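STIL N-terminal domain-containing protein (Trichoplax adhaerens, PDB 5OI9) probably serves centriole assembly, as STIL proteins do through partners such as CEP85, this chain being its N-terminal domain. Local coordinates at residues Q147-N152 with V190-L195; I139-D144 with S167-A172; L50-A55 with Y174-D179; K46-A51 with D329-E334. All coordinates share one frame; numbering follows the deposited sequence.

Interaction 1 of 4, residues Q147-N152 with V190-L195; sequences QTLTKN and VVPSAL
Helix 139-155 lies against one side of strand 180-192 near the strand's end, and here a single side chain, Leu149, makes the contact with Val190 and Pro192. The two methyl groups of Leu149 divide the work. Its CD1 rests 3.8 Å from the carbonyl oxygen Val190 O and a looser 4.4 Å from Val190 CG2, so that this branch meets backbone as much as side chain. The other methyl, Leu149 CD2, comes end-on to the proline ring, 3.8 Å from Pro192 CG and 4.1 Å from Pro192 CD. With CG swung anti to the backbone N (chi1 -171°), the isobutyl group is carried straight out from the helix to the strand, spanning backbones whose nearest CA atoms, those of Leu149 and Val191, are 8.6 Å apart. Helix 139-155 is the connection of a beta-alpha-beta crossover, joining the parallel neighbours 118-126 and 167-176; strand 180-192 then returns antiparallel to 167-176. Strand alternation sends Val190 and Pro192 to the helix, whereas Val191 points away and packs on Leu31 and Leu166. Tyr142 and Ala145, earlier on the same helix, also touch Val190, and Phe146 touches Pro192, which gives the helix an apolar stripe along its sheet side. No hydrogen bond crosses between the segments, and all three touching residues are buried. Beyond them Pro192 also meets Met277 of helix 270-281, a helix that in sequence links strands 256-264 and 296-302 of the seven-strand sheet, and Ala194 O accepts a hydrogen bond from Trp273 NE1 on that helix.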
loop_
_atom_site.group_PDB
_atom_site.type_symbol
_atom_site.label_atom_id
_atom_site.label_comp_id
_atom_site.label_asym_id
_atom_site.label_seq_id
_atom_site.Cartn_x
_atom_site.Cartn_y
_atom_site.Cartn_z
ATOM N N GLN A 147 6.037 2.138 12.458
ATOM C CA GLN A 147 5.596 3.330 13.173
ATOM C C GLN A 147 5.389 4.495 12.214
ATOM O O GLN A 147 4.378 5.205 12.290
ATOM C CB GLN A 147 6.605 3.697 14.261
ATOM C CG GLN A 147 6.705 2.670 15.378
ATOM C CD GLN A 147 5.405 2.519 16.141
ATOM O OE1 GLN A 147 4.674 3.487 16.340
ATOM N NE2 GLN A 147 5.107 1.298 16.566
ATOM N N THR A 148 6.337 4.700 11.296
ATOM C CA THR A 148 6.170 5.731 10.275
ATOM C C THR A 148 4.952 5.448 9.404
ATOM O O THR A 148 4.203 6.370 9.053
ATOM C CB THR A 148 7.436 5.833 9.420
ATOM O OG1 THR A 148 8.523 6.300 10.228
ATOM C CG2 THR A 148 7.229 6.794 8.256
ATOM N N LEU A 149 4.723 4.178 9.062
ATOM C CA LEU A 149 3.573 3.830 8.234
ATOM C C LEU A 149 2.264 4.167 8.940
ATOM O O LEU A 149 1.370 4.782 8.350
ATOM C CB LEU A 149 3.627 2.347 7.853
ATOM C CG LEU A 149 2.635 1.792 6.819
ATOM C CD1 LEU A 149 3.201 0.543 6.164
ATOM C CD2 LEU A 149 1.275 1.473 7.439
ATOM N N THR A 150 2.126 3.764 10.206
ATOM C CA THR A 150 0.871 4.009 10.912
ATOM C C THR A 150 0.689 5.480 11.261
ATOM O O THR A 150 -0.451 5.949 11.371
ATOM C CB THR A 150 0.787 3.163 12.183
ATOM O OG1 THR A 150 1.907 3.442 13.027
ATOM C CG2 THR A 150 0.761 1.687 11.842
ATOM N N LYS A 151 1.784 6.219 11.452
ATOM C CA LYS A 151 1.664 7.652 11.700
ATOM C C LYS A 151 1.084 8.368 10.485
ATOM O O LYS A 151 0.293 9.308 10.628
ATOM C CB LYS A 151 3.025 8.238 12.080
ATOM C CG LYS A 151 3.009 9.725 12.417
ATOM C CD LYS A 151 4.400 10.203 12.812
ATOM C CE LYS A 151 4.453 11.710 13.018
ATOM N NZ LYS A 151 3.595 12.156 14.151
ATOM N N ASN A 152 1.456 7.929 9.280
ATOM C CA ASN A 152 0.866 8.508 8.080
ATOM C C ASN A 152 -0.609 8.147 7.962
ATOM O O ASN A 152 -1.426 8.984 7.569
ATOM C CB ASN A 152 1.625 8.055 6.834
ATOM C CG ASN A 152 0.974 8.549 5.550
ATOM O OD1 ASN A 152 1.002 9.741 5.245
ATOM N ND2 ASN A 152 0.379 7.631 4.794
ATOM N N VAL A 190 7.086 -4.061 5.387
ATOM C CA VAL A 190 6.187 -4.174 6.527
ATOM C C VAL A 190 4.783 -3.813 6.065
ATOM O O VAL A 190 4.594 -2.851 5.312
ATOM C CB VAL A 190 6.619 -3.283 7.716
ATOM C CG1 VAL A 190 7.915 -3.790 8.316
ATOM C CG2 VAL A 190 6.769 -1.835 7.284
ATOM N N VAL A 191 3.806 -4.606 6.487
ATOM C CA VAL A 191 2.400 -4.383 6.153
ATOM C C VAL A 191 1.579 -4.546 7.427
ATOM O O VAL A 191 1.864 -5.455 8.221
ATOM C CB VAL A 191 1.930 -5.353 5.056
ATOM C CG1 VAL A 191 0.432 -5.219 4.820
ATOM C CG2 VAL A 191 2.696 -5.111 3.766
ATOM N N PRO A 192 0.577 -3.702 7.676
ATOM C CA PRO A 192 -0.302 -3.942 8.824
ATOM C C PRO A 192 -0.974 -5.297 8.691
ATOM O O PRO A 192 -1.406 -5.695 7.605
ATOM C CB PRO A 192 -1.316 -2.796 8.745
ATOM C CG PRO A 192 -0.627 -1.731 7.976
ATOM C CD PRO A 192 0.261 -2.435 6.995
ATOM N N SER A 193 -1.038 -6.022 9.802
ATOM C CA SER A 193 -1.586 -7.368 9.784
ATOM C C SER A 193 -3.095 -7.406 9.981
ATOM O O SER A 193 -3.703 -8.442 9.716
ATOM C CB SER A 193 -0.914 -8.227 10.858
ATOM O OG SER A 193 -1.162 -7.705 12.148
ATOM N N ALA A 194 -3.710 -6.304 10.406
ATOM C CA ALA A 194 -5.120 -6.307 10.787
ATOM C C ALA A 194 -6.006 -6.931 9.714
ATOM O O ALA A 194 -5.961 -6.543 8.543
ATOM C CB ALA A 194 -5.578 -4.876 11.073
ATOM N N LEU A 195 -6.807 -7.914 10.125
ATOM C CA LEU A 195 -7.836 -8.495 9.274
ATOM C C LEU A 195 -9.153 -7.760 9.489
ATOM O O LEU A 195 -9.580 -7.561 10.631
ATOM C CB LEU A 195 -8.027 -9.981 9.576
ATOM C CG LEU A 195 -6.910 -10.974 9.256
ATOM C CD1 LEU A 195 -7.380 -12.395 9.534
ATOM C CD2 LEU A 195 -6.450 -10.829 7.814
#

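Interaction 2 of 4, residues I139-D144 with S167-A172; sequences ISEYYD and SLKIHA
Glu141 of the helix meets His171 of the strand through a short but bent contact: His171 NE2 donates to Glu141 OE2 at 2.8 Å, yet the angle at the hydrogen is only 123°, which makes the bond weak. The bend follows from where the carboxylate sits, at the ring edge beside both NE2 and CE1; Glu141 OE2 is 3.1 Å and OE1 3.4 Å from His171 CE1. The two flat groups are twisted by 31° against each other. Lys169, two residues back on the same side of the strand, adds its CE at 3.4 Å from Glu141 OE2, while its NZ stays 4.6 Å from that oxygen, near enough that it may favour the negative charge, though the two charged atoms are not in contact. Glu141 spans the distance as an extended chain, its CG anti to the backbone N (chi1 -168°). Second-shell groups help to place the imidazole: Phe137 stacks on it and His171 ND1 makes a weak hydrogen bond to Ser135 O. With an acceptor at each nitrogen, the ring would probably tend toward its positive form. Glu141 belongs to the first turn of helix 139-155, whose amino end is likely to welcome a carboxylate. Strand 167-176 runs between 118-126 and 180-192, and its alternate residues Leu168 and Ile170 point to the other face, where they touch Ile41 and Ile43 of strand 39-44.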
loop_
_atom_site.group_PDB
_atom_site.type_symbol
_atom_site.label_atom_id
_atom_site.label_comp_id
_atom_site.label_asym_id
_atom_site.label_seq_id
_atom_site.Cartn_x
_atom_site.Cartn_y
_atom_site.Cartn_z
ATOM N N ILE A 139 14.557 -6.452 13.446
ATOM C CA ILE A 139 13.186 -6.131 13.830
ATOM C C ILE A 139 13.070 -4.672 14.262
ATOM O O ILE A 139 12.004 -4.058 14.120
ATOM C CB ILE A 139 12.699 -7.105 14.922
ATOM C CG1 ILE A 139 11.217 -6.874 15.225
ATOM C CG2 ILE A 139 13.541 -6.976 16.178
ATOM C CD1 ILE A 139 10.315 -7.061 14.022
ATOM N N SER A 140 14.158 -4.083 14.768
ATOM C CA SER A 140 14.133 -2.663 15.109
ATOM C C SER A 140 13.926 -1.806 13.866
ATOM O O SER A 140 13.217 -0.794 13.911
ATOM C CB SER A 140 15.423 -2.263 15.823
ATOM O OG SER A 140 16.534 -2.324 14.944
ATOM N N GLU A 141 14.538 -2.197 12.747
ATOM C CA GLU A 141 14.344 -1.462 11.502
ATOM C C GLU A 141 12.920 -1.627 10.983
ATOM O O GLU A 141 12.306 -0.658 10.520
ATOM C CB GLU A 141 15.363 -1.929 10.462
ATOM C CG GLU A 141 15.452 -1.057 9.221
ATOM C CD GLU A 141 16.582 -1.479 8.298
ATOM O OE1 GLU A 141 17.417 -2.310 8.719
ATOM O OE2 GLU A 141 16.634 -0.983 7.151
ATOM N N TYR A 142 12.376 -2.845 11.057
ATOM C CA TYR A 142 10.985 -3.057 10.671
ATOM C C TYR A 142 10.042 -2.267 11.569
ATOM O O TYR A 142 9.051 -1.697 11.095
ATOM C CB TYR A 142 10.636 -4.544 10.733
ATOM C CG TYR A 142 11.301 -5.423 9.693
ATOM C CD1 TYR A 142 11.004 -5.288 8.342
ATOM C CD2 TYR A 142 12.191 -6.419 10.069
ATOM C CE1 TYR A 142 11.592 -6.103 7.394
ATOM C CE2 TYR A 142 12.788 -7.240 9.127
ATOM C CZ TYR A 142 12.481 -7.077 7.791
ATOM O OH TYR A 142 13.071 -7.890 6.851
ATOM N N TYR A 143 10.331 -2.233 12.873
ATOM C CA TYR A 143 9.458 -1.552 13.823
ATOM C C TYR A 143 9.387 -0.059 13.533
ATOM O O TYR A 143 8.301 0.533 13.523
ATOM C CB TYR A 143 9.947 -1.803 15.252
ATOM C CG TYR A 143 9.257 -0.961 16.302
ATOM C CD1 TYR A 143 8.039 -1.351 16.844
ATOM C CD2 TYR A 143 9.829 0.221 16.760
ATOM C CE1 TYR A 143 7.407 -0.587 17.805
ATOM C CE2 TYR A 143 9.204 0.993 17.719
ATOM C CZ TYR A 143 7.992 0.583 18.239
ATOM O OH TYR A 143 7.365 1.349 19.196
ATOM N N ASP A 144 10.541 0.570 13.298
ATOM C CA ASP A 144 10.547 2.000 13.013
ATOM C C ASP A 144 9.825 2.307 11.707
ATOM O O ASP A 144 9.135 3.327 11.601
ATOM C CB ASP A 144 11.984 2.521 12.978
ATOM C CG ASP A 144 12.627 2.538 14.353
ATOM O OD1 ASP A 144 11.910 2.814 15.339
ATOM O OD2 ASP A 144 13.843 2.273 14.451
ATOM N N SER A 167 5.325 -0.466 3.492
ATOM C CA SER A 167 6.585 0.267 3.524
ATOM C C SER A 167 7.690 -0.678 3.084
ATOM O O SER A 167 7.950 -1.686 3.748
ATOM C CB SER A 167 6.872 0.831 4.918
ATOM O OG SER A 167 8.115 1.506 4.939
ATOM N N LEU A 168 8.333 -0.351 1.969
ATOM C CA LEU A 168 9.301 -1.220 1.316
ATOM C C LEU A 168 10.663 -0.544 1.302
ATOM O O LEU A 168 10.763 0.646 0.990
ATOM C CB LEU A 168 8.843 -1.543 -0.110
ATOM C CG LEU A 168 9.668 -2.504 -0.962
ATOM C CD1 LEU A 168 9.559 -3.926 -0.429
ATOM C CD2 LEU A 168 9.212 -2.434 -2.412
ATOM N N LYS A 169 11.706 -1.301 1.644
ATOM C CA LYS A 169 13.072 -0.796 1.667
ATOM C C LYS A 169 13.986 -1.811 0.996
ATOM O O LYS A 169 13.675 -3.003 0.932
ATOM C CB LYS A 169 13.553 -0.519 3.100
ATOM C CG LYS A 169 12.679 0.452 3.875
ATOM C CD LYS A 169 13.064 0.492 5.345
ATOM C CE LYS A 169 14.432 1.122 5.546
ATOM N NZ LYS A 169 14.431 2.566 5.185
ATOM N N ILE A 170 15.124 -1.329 0.496
ATOM C CA ILE A 170 16.101 -2.181 -0.175
ATOM C C ILE A 170 17.493 -1.859 0.352
ATOM O O ILE A 170 17.871 -0.688 0.451
ATOM C CB ILE A 170 16.055 -2.017 -1.708
ATOM C CG1 ILE A 170 14.721 -2.526 -2.254
ATOM C CG2 ILE A 170 17.203 -2.774 -2.362
ATOM C CD1 ILE A 170 14.598 -2.419 -3.753
ATOM N N HIS A 171 18.244 -2.902 0.702
ATOM C CA HIS A 171 19.668 -2.810 1.003
ATOM C C HIS A 171 20.445 -3.475 -0.124
ATOM O O HIS A 171 20.152 -4.620 -0.493
ATOM C CB HIS A 171 20.008 -3.488 2.334
ATOM C CG HIS A 171 19.348 -2.866 3.525
ATOM N ND1 HIS A 171 19.181 -3.541 4.714
ATOM C CD2 HIS A 171 18.821 -1.635 3.714
ATOM C CE1 HIS A 171 18.575 -2.753 5.585
ATOM N NE2 HIS A 171 18.347 -1.589 5.003
ATOM N N ALA A 172 21.430 -2.766 -0.671
ATOM C CA ALA A 172 22.233 -3.282 -1.774
ATOM C C ALA A 172 23.704 -3.216 -1.399
ATOM O O ALA A 172 24.223 -2.140 -1.094
ATOM C CB ALA A 172 21.967 -2.499 -3.063
#

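Interaction 3 of 4, residues L50-A55 with Y174-D179; sequences LAQRSA and YYVDSD
Helix 50-55 crosses strand 174-176 at -68° with their axes 10.1 Å apart, and the backbones come nearest at Gln52 and Tyr174, which also carry most of the contact. The Gln52 side chain runs at about a right angle to that of Tyr174, bent at chi2 (-79°) so that it passes along the CD2 side of the ring. Its aliphatic part touches first, with Gln52 CG 3.6 Å from Tyr174 CD2, and the amide follows, NE2 standing 3.3 Å from the same carbon. That NE2 is also pressed to 3.2 Å from Val176 CG2, a tight approach. Farther along the ring, Ala55 CB packs 4.1 Å from Tyr174 CZ, and Tyr174 OH lies 3.5 Å from Ala55 O without a hydrogen bond between them. Met124 and Leu126 of strand 118-126 and Ile183 of strand 180-192 also pack on Tyr174. Were Tyr174 cut back to an alanine, a gap would probably open between helix and strand, with the Ala55 methyl and the Gln52 chain losing the surface they lean on. Past Val176, Asp177 forms an Asx turn, its OD1 accepting from Asp179 N at 2.9 Å, and the chain reverses into strand 180-192. Since no hydrogen bond links the two segments, the contact between them rests on van der Waals packing, in which the Gln52 amide as well as carbon atoms takes part.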
loop_
_atom_site.group_PDB
_atom_site.type_symbol
_atom_site.label_atom_id
_atom_site.label_comp_id
_atom_site.label_asym_id
_atom_site.label_seq_id
_atom_site.Cartn_x
_atom_site.Cartn_y
_atom_site.Cartn_z
ATOM N N LEU A 50 22.179 2.120 -12.701
ATOM C CA LEU A 50 22.285 3.548 -12.419
ATOM C C LEU A 50 22.558 3.800 -10.941
ATOM O O LEU A 50 23.358 4.677 -10.593
ATOM C CB LEU A 50 21.010 4.268 -12.855
ATOM C CG LEU A 50 20.683 4.296 -14.347
ATOM C CD1 LEU A 50 19.307 4.901 -14.568
ATOM C CD2 LEU A 50 21.738 5.073 -15.115
ATOM N N ALA A 51 21.900 3.044 -10.058
ATOM C CA ALA A 51 22.135 3.199 -8.627
ATOM C C ALA A 51 23.581 2.878 -8.273
ATOM O O ALA A 51 24.235 3.626 -7.535
ATOM C CB ALA A 51 21.178 2.307 -7.836
ATOM N N GLN A 52 24.099 1.764 -8.792
ATOM C CA GLN A 52 25.480 1.396 -8.505
ATOM C C GLN A 52 26.453 2.381 -9.139
ATOM O O GLN A 52 27.479 2.722 -8.538
ATOM C CB GLN A 52 25.755 -0.030 -8.989
ATOM C CG GLN A 52 27.094 -0.603 -8.551
ATOM C CD GLN A 52 28.255 -0.103 -9.390
ATOM O OE1 GLN A 52 28.116 0.121 -10.592
ATOM N NE2 GLN A 52 29.403 0.091 -8.756
ATOM N N ARG A 53 26.149 2.846 -10.353
ATOM C CA ARG A 53 27.012 3.818 -11.017
ATOM C C ARG A 53 27.126 5.096 -10.197
ATOM O O ARG A 53 28.231 5.591 -9.946
ATOM C CB ARG A 53 26.477 4.119 -12.419
ATOM C CG ARG A 53 27.301 5.123 -13.206
ATOM C CD ARG A 53 26.708 5.369 -14.588
ATOM N NE ARG A 53 25.363 5.936 -14.519
ATOM C CZ ARG A 53 25.103 7.240 -14.466
ATOM N NH1 ARG A 53 26.097 8.118 -14.473
ATOM N NH2 ARG A 53 23.849 7.665 -14.403
ATOM N N SER A 54 25.986 5.639 -9.759
ATOM C CA SER A 54 26.005 6.851 -8.947
ATOM C C SER A 54 26.720 6.616 -7.624
ATOM O O SER A 54 27.476 7.475 -7.157
ATOM C CB SER A 54 24.577 7.337 -8.707
ATOM O OG SER A 54 23.876 7.459 -9.932
ATOM N N ALA A 55 26.500 5.453 -7.012
ATOM C CA ALA A 55 27.126 5.158 -5.728
ATOM C C ALA A 55 28.639 5.042 -5.860
ATOM O O ALA A 55 29.382 5.517 -4.993
ATOM C CB ALA A 55 26.541 3.872 -5.142
ATOM N N TYR A 174 27.355 -3.898 -3.058
ATOM C CA TYR A 174 27.923 -4.046 -4.388
ATOM C C TYR A 174 29.441 -4.146 -4.324
ATOM O O TYR A 174 30.077 -3.769 -3.335
ATOM C CB TYR A 174 27.518 -2.886 -5.311
ATOM C CG TYR A 174 28.129 -1.548 -4.953
ATOM C CD1 TYR A 174 27.613 -0.783 -3.918
ATOM C CD2 TYR A 174 29.213 -1.042 -5.663
ATOM C CE1 TYR A 174 28.159 0.441 -3.591
ATOM C CE2 TYR A 174 29.768 0.183 -5.342
ATOM C CZ TYR A 174 29.237 0.920 -4.306
ATOM O OH TYR A 174 29.784 2.140 -3.981
ATOM N N TYR A 175 30.012 -4.666 -5.408
ATOM C CA TYR A 175 31.454 -4.787 -5.548
ATOM C C TYR A 175 31.808 -4.660 -7.021
ATOM O O TYR A 175 31.089 -5.169 -7.886
ATOM C CB TYR A 175 31.965 -6.119 -4.990
ATOM C CG TYR A 175 33.470 -6.197 -4.878
ATOM C CD1 TYR A 175 34.136 -5.619 -3.804
ATOM C CD2 TYR A 175 34.228 -6.851 -5.841
ATOM C CE1 TYR A 175 35.512 -5.686 -3.692
ATOM C CE2 TYR A 175 35.607 -6.924 -5.739
ATOM C CZ TYR A 175 36.242 -6.339 -4.662
ATOM O OH TYR A 175 37.612 -6.408 -4.552
ATOM N N VAL A 176 32.911 -3.969 -7.299
ATOM C CA VAL A 176 33.418 -3.795 -8.654
ATOM C C VAL A 176 34.817 -4.385 -8.717
ATOM O O VAL A 176 35.676 -4.048 -7.894
ATOM C CB VAL A 176 33.436 -2.313 -9.076
ATOM C CG1 VAL A 176 34.045 -2.165 -10.464
ATOM C CG2 VAL A 176 32.042 -1.736 -9.049
ATOM N N ASP A 177 35.038 -5.279 -9.680
ATOM C CA ASP A 177 36.380 -5.733 -10.013
ATOM C C ASP A 177 36.610 -5.536 -11.504
ATOM O O ASP A 177 35.808 -4.878 -12.172
ATOM C CB ASP A 177 36.590 -7.195 -9.607
ATOM C CG ASP A 177 35.465 -8.098 -10.070
ATOM O OD1 ASP A 177 35.210 -8.162 -11.291
ATOM O OD2 ASP A 177 34.841 -8.753 -9.209
ATOM N N SER A 178 37.691 -6.106 -12.040
ATOM C CA SER A 178 38.015 -5.884 -13.446
ATOM C C SER A 178 36.981 -6.505 -14.378
ATOM O O SER A 178 36.810 -6.038 -15.509
ATOM C CB SER A 178 39.404 -6.440 -13.757
ATOM O OG SER A 178 40.389 -5.848 -12.928
ATOM N N ASP A 179 36.278 -7.543 -13.924
ATOM C CA ASP A 179 35.406 -8.320 -14.798
ATOM C C ASP A 179 33.956 -7.856 -14.774
ATOM O O ASP A 179 33.332 -7.734 -15.834
ATOM C CB ASP A 179 35.459 -9.801 -14.413
ATOM C CG ASP A 179 36.847 -10.385 -14.530
ATOM O OD1 ASP A 179 37.617 -9.910 -15.389
ATOM O OD2 ASP A 179 37.169 -11.320 -13.767
#

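Interaction 4 of 4, residues K46-A51 with D329-E334; sequences KCLRLA and DDIFME
Hydrogen bonding joins Arg49 to the backbone of Glu334, whose carbonyl oxygen is gripped end-on by two nitrogens. Arg49 NH1 lies 2.9 Å from Glu334 O and NH2 3.1 Å from it, and the oxygen sits almost exactly in the guanidinium plane. Of the two bonds, that from NH1 is the straighter (152° at the hydrogen). The third nitrogen, NE, forms a salt bridge with Glu45 OE2 one turn back, which fixes the rotation of the group. A lysine in place of Arg49 would probably lose the two-pronged hold on Glu334 O and leave the Glu45 carboxylate less firmly paired.

Packing accounts for the rest. Met333, deposited as selenomethionine, slides past Arg49 in the opposite direction: its SE lies over one face of the guanidinium, toward the rim, and 4.0 Å from Arg49 CB, while Met333 CB is 3.7 Å from Arg49 NH2. Two residues earlier on the same side of the strand, Ile331 CD1 meets Leu48 CD1 at 4.4 Å. Helix 46-51 crosses strand 329-334 at -76°, so that helix 45-61 lies steeply across the strands on one face of the nine-strand sheet, a helix-on-sheet packing.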
loop_
_atom_site.group_PDB
_atom_site.type_symbol
_atom_site.label_atom_id
_atom_site.label_comp_id
_atom_site.label_asym_id
_atom_site.label_seq_id
_atom_site.Cartn_x
_atom_site.Cartn_y
_atom_site.Cartn_z
ATOM N N LYS A 46 18.548 -2.001 -15.218
ATOM C CA LYS A 46 18.992 -0.661 -15.588
ATOM C C LYS A 46 18.987 0.289 -14.395
ATOM O O LYS A 46 19.925 1.075 -14.220
ATOM C CB LYS A 46 18.111 -0.108 -16.708
ATOM C CG LYS A 46 18.654 1.151 -17.362
ATOM C CD LYS A 46 17.553 1.899 -18.089
ATOM C CE LYS A 46 16.746 0.959 -18.972
ATOM N NZ LYS A 46 15.476 1.587 -19.437
ATOM N N CYS A 47 17.937 0.251 -13.569
ATOM C CA CYS A 47 17.909 1.176 -12.439
ATOM C C CYS A 47 18.897 0.754 -11.359
ATOM O O CYS A 47 19.484 1.613 -10.693
ATOM C CB CYS A 47 16.482 1.328 -11.886
ATOM S SG CYS A 47 15.806 -0.019 -10.873
ATOM N N LEU A 48 19.126 -0.552 -11.196
ATOM C CA LEU A 48 20.205 -1.005 -10.321
ATOM C C LEU A 48 21.565 -0.568 -10.852
ATOM O O LEU A 48 22.450 -0.192 -10.074
ATOM C CB LEU A 48 20.161 -2.526 -10.165
ATOM C CG LEU A 48 19.004 -3.115 -9.356
ATOM C CD1 LEU A 48 19.022 -4.634 -9.434
ATOM C CD2 LEU A 48 19.066 -2.650 -7.908
ATOM N N ARG A 49 21.753 -0.615 -12.175
ATOM C CA ARG A 49 23.019 -0.179 -12.754
ATOM C C ARG A 49 23.236 1.315 -12.540
ATOM O O ARG A 49 24.349 1.749 -12.222
ATOM C CB ARG A 49 23.068 -0.525 -14.242
ATOM C CG ARG A 49 24.382 -0.151 -14.920
ATOM C CD ARG A 49 24.363 -0.464 -16.410
ATOM N NE ARG A 49 24.319 -1.899 -16.673
ATOM C CZ ARG A 49 25.396 -2.672 -16.777
ATOM N NH1 ARG A 49 26.606 -2.150 -16.639
ATOM N NH2 ARG A 49 25.262 -3.970 -17.019
ATOM N N LEU A 50 22.179 2.120 -12.701
ATOM C CA LEU A 50 22.285 3.548 -12.419
ATOM C C LEU A 50 22.558 3.800 -10.941
ATOM O O LEU A 50 23.358 4.677 -10.593
ATOM C CB LEU A 50 21.010 4.268 -12.855
ATOM C CG LEU A 50 20.683 4.296 -14.347
ATOM C CD1 LEU A 50 19.307 4.901 -14.568
ATOM C CD2 LEU A 50 21.738 5.073 -15.115
ATOM N N ALA A 51 21.900 3.044 -10.058
ATOM C CA ALA A 51 22.135 3.199 -8.627
ATOM C C ALA A 51 23.581 2.878 -8.273
ATOM O O ALA A 51 24.235 3.626 -7.535
ATOM C CB ALA A 51 21.178 2.307 -7.836
ATOM N N ASP A 329 18.665 -11.709 -3.368
ATOM C CA ASP A 329 19.227 -12.441 -4.488
ATOM C C ASP A 329 20.421 -11.657 -5.011
ATOM O O ASP A 329 20.510 -10.439 -4.830
ATOM C CB ASP A 329 18.182 -12.662 -5.589
ATOM C CG ASP A 329 18.601 -13.718 -6.595
ATOM O OD1 ASP A 329 19.765 -14.169 -6.548
ATOM O OD2 ASP A 329 17.756 -14.102 -7.432
ATOM N N ASP A 330 21.347 -12.371 -5.640
ATOM C CA ASP A 330 22.502 -11.745 -6.258
ATOM C C ASP A 330 22.226 -11.468 -7.730
ATOM O O ASP A 330 21.479 -12.195 -8.390
ATOM C CB ASP A 330 23.741 -12.632 -6.129
ATOM C CG ASP A 330 24.153 -12.858 -4.690
ATOM O OD1 ASP A 330 24.040 -11.917 -3.877
ATOM O OD2 ASP A 330 24.599 -13.981 -4.371
ATOM N N ILE A 331 22.833 -10.400 -8.236
ATOM C CA ILE A 331 22.863 -10.113 -9.662
ATOM C C ILE A 331 24.307 -9.825 -10.053
ATOM O O ILE A 331 25.057 -9.208 -9.288
ATOM C CB ILE A 331 21.933 -8.939 -10.041
ATOM C CG1 ILE A 331 21.890 -8.756 -11.560
ATOM C CG2 ILE A 331 22.361 -7.650 -9.356
ATOM C CD1 ILE A 331 20.970 -7.643 -12.017
ATOM N N PHE A 332 24.704 -10.302 -11.226
ATOM C CA PHE A 332 26.050 -10.095 -11.745
ATOM C C PHE A 332 25.941 -9.357 -13.070
ATOM O O PHE A 332 25.268 -9.827 -13.992
ATOM C CB PHE A 332 26.787 -11.425 -11.905
ATOM C CG PHE A 332 26.923 -12.191 -10.620
ATOM C CD1 PHE A 332 28.000 -11.971 -9.777
ATOM C CD2 PHE A 332 25.966 -13.120 -10.246
ATOM C CE1 PHE A 332 28.123 -12.667 -8.590
ATOM C CE2 PHE A 332 26.083 -13.819 -9.060
ATOM C CZ PHE A 332 27.163 -13.592 -8.232
HETATM N N MSE A 333 26.585 -8.200 -13.154
HETATM C CA MSE A 333 26.466 -7.348 -14.324
HETATM C C MSE A 333 27.791 -7.145 -15.033
HETATM O O MSE A 333 28.816 -6.905 -14.395
HETATM C CB MSE A 333 25.907 -5.980 -13.937
HETATM C CG MSE A 333 24.601 -6.012 -13.188
HETATM SE SE MSE A 333 23.897 -4.210 -13.060
HETATM C CE MSE A 333 25.285 -3.395 -11.978
ATOM N N GLU A 334 27.756 -7.219 -16.360
ATOM C CA GLU A 334 28.914 -6.840 -17.153
ATOM C C GLU A 334 29.203 -5.355 -16.977
ATOM O O GLU A 334 28.303 -4.548 -16.728
ATOM C CB GLU A 334 28.678 -7.157 -18.631
ATOM C CG GLU A 334 28.516 -8.636 -18.934
ATOM C CD GLU A 334 29.833 -9.383 -18.887
ATOM O OE1 GLU A 334 30.873 -8.774 -19.213
ATOM O OE2 GLU A 334 29.828 -10.579 -18.522
#

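All four contacts set a helix against the nine-strand sheet. Interactions 3 and 4 are neighbours, their centres 8 Å apart, and share Leu50 and Ala51 of helix 45-61; interactions 1 and 2, 13 Å apart, share helix 139-155 and touch through Val190 N and Ser167 O. Between the pairs, centres lie 21 to 34 Å apart, interactions 2 and 4 coming within about 6 Å at nearest atoms. Strand 167-176 serves interactions 2 and 3, but with residues of opposite alternation, His171 turned to helix 139-155 and Tyr174 to helix 45-61, so the helices lie on different faces of it. Along the chain, interaction 4 encloses interactions 1 and 2, tying early and late sequence into one domain.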